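Local coordinates for protein putative sulfatase yidJ (Bacteroides fragilis, PDB 2QZU) that probably hydrolyses sulfate esters as a metal-dependent member of the sulfatase family, with an alkaline-phosphatase-like fold, at residues Q198-E202 against L237-Y242. Numbering follows the deposited sequence.
Sequences QWGPE and LVPDRY
The indole of Trp-199, buried just before the first turn of helix 200-213, slots between two prolines. Pro-239 sets CD over one face, 3.5 Å from the centroid of the five-membered ring and 13° off its normal, a CH-pi contact; Pro-201 CD covers the opposite face from within the indole's own segment. A chi1 of -166° swings CG away from the backbone N and carries the ring to 237-242, where Trp-199 NE1 donates to a lone pair of Leu-237 O (2.8 Å); the N-H...O angle is only 135°, the oxygen lying tilted from the indole plane. Val-238 CG2 packs against Trp-199 CZ2 at 3.7 Å, whereas the Tyr-242 ring meets the six-membered ring of Trp-199 less closely, centroids 5.7 Å apart. The solvent side is sparser and polar: the exposed Arg-241 extends its chain to bring NH2 within 2.7 Å of Glu-202 OE2, a salt bridge whose donor comes from above the carboxylate plane. Gln-198 NE2 donates to Glu-202 OE1 on its anti side, which should limit rotation of the carboxylate. The contact joins the N-terminal ends of helices 200-213 and 240-244, which flank in sequence strand 222-228 of the central mixed sheet, consistent with the alkaline-phosphatase-like core. Helix 267-299 borders both segments, Asn-289 against Trp-199 and Glu-288 hydrogen-bonded to the Tyr-242 hydroxyl.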
# COMPACT_ATOMS: atom_id res chain seq x y z
N GLN A 198 11.82 12.97 -4.70
CA GLN A 198 12.42 13.28 -3.41
C GLN A 198 11.32 13.18 -2.36
O GLN A 198 10.15 13.38 -2.67
CB GLN A 198 12.99 14.70 -3.44
CG GLN A 198 13.55 15.21 -2.13
CD GLN A 198 14.40 16.46 -2.30
OE1 GLN A 198 14.04 17.37 -3.04
NE2 GLN A 198 15.53 16.50 -1.61
N TRP A 199 11.69 12.85 -1.12
CA TRP A 199 10.69 12.72 -0.06
C TRP A 199 10.02 14.08 0.14
O TRP A 199 10.69 15.11 0.20
CB TRP A 199 11.37 12.24 1.23
CG TRP A 199 10.40 11.76 2.29
CD1 TRP A 199 9.34 10.91 2.12
CD2 TRP A 199 10.45 12.06 3.69
NE1 TRP A 199 8.72 10.66 3.33
CE2 TRP A 199 9.38 11.35 4.31
CE3 TRP A 199 11.28 12.85 4.49
CZ2 TRP A 199 9.13 11.42 5.69
CZ3 TRP A 199 11.04 12.92 5.86
CH2 TRP A 199 9.97 12.20 6.45
N GLY A 200 8.69 14.07 0.24
CA GLY A 200 7.94 15.30 0.41
C GLY A 200 8.53 16.35 1.33
O GLY A 200 8.82 17.46 0.88
N PRO A 201 8.71 16.04 2.63
CA PRO A 201 9.27 16.98 3.60
C PRO A 201 10.62 17.55 3.19
O PRO A 201 10.94 18.69 3.52
CB PRO A 201 9.36 16.14 4.87
CG PRO A 201 8.19 15.21 4.73
CD PRO A 201 8.31 14.78 3.29
N GLU A 202 11.41 16.74 2.49
CA GLU A 202 12.73 17.16 2.02
C GLU A 202 12.61 18.25 0.96
O GLU A 202 13.28 19.28 1.04
CB GLU A 202 13.48 15.98 1.41
CG GLU A 202 14.37 15.23 2.37
CD GLU A 202 15.17 14.14 1.67
OE1 GLU A 202 15.79 14.44 0.63
OE2 GLU A 202 15.17 13.00 2.17
N LEU A 237 6.45 4.93 3.67
CA LEU A 237 7.04 5.76 2.64
C LEU A 237 7.89 6.88 3.24
O LEU A 237 7.54 8.07 3.19
CB LEU A 237 5.93 6.32 1.75
CG LEU A 237 5.01 5.26 1.14
CD1 LEU A 237 3.87 5.95 0.41
CD2 LEU A 237 5.79 4.36 0.18
N VAL A 238 9.01 6.47 3.82
CA VAL A 238 9.96 7.36 4.47
C VAL A 238 11.36 6.81 4.18
O VAL A 238 11.54 5.59 4.12
CB VAL A 238 9.70 7.42 6.00
CG1 VAL A 238 9.68 6.01 6.59
CG2 VAL A 238 10.74 8.29 6.68
N PRO A 239 12.35 7.68 3.97
CA PRO A 239 13.71 7.20 3.69
C PRO A 239 14.24 6.20 4.71
O PRO A 239 13.98 6.32 5.92
CB PRO A 239 14.52 8.49 3.65
CG PRO A 239 13.54 9.46 3.05
CD PRO A 239 12.28 9.15 3.83
N ASP A 240 14.99 5.23 4.21
CA ASP A 240 15.56 4.17 5.03
C ASP A 240 16.39 4.64 6.22
O ASP A 240 16.38 3.99 7.27
CB ASP A 240 16.41 3.24 4.16
CG ASP A 240 15.60 2.56 3.08
OD1 ASP A 240 14.50 2.06 3.40
OD2 ASP A 240 16.06 2.52 1.92
N ARG A 241 17.11 5.75 6.07
CA ARG A 241 17.93 6.23 7.17
C ARG A 241 17.11 6.56 8.41
O ARG A 241 17.60 6.43 9.54
CB ARG A 241 18.78 7.43 6.73
CG ARG A 241 18.01 8.63 6.19
CD ARG A 241 19.00 9.72 5.76
NE ARG A 241 18.35 10.96 5.33
CZ ARG A 241 17.73 11.12 4.16
NH1 ARG A 241 17.67 10.11 3.29
NH2 ARG A 241 17.19 12.29 3.85
N TYR A 242 15.87 6.98 8.23
CA TYR A 242 15.02 7.29 9.38
C TYR A 242 14.47 6.00 9.99
O TYR A 242 14.25 5.93 11.20
CB TYR A 242 13.90 8.23 8.96
CG TYR A 242 14.43 9.54 8.43
CD1 TYR A 242 15.21 10.38 9.23
CD2 TYR A 242 14.20 9.92 7.11
CE1 TYR A 242 15.74 11.55 8.74
CE2 TYR A 242 14.73 11.10 6.60
CZ TYR A 242 15.50 11.91 7.43
OH TYR A 242 16.02 13.08 6.93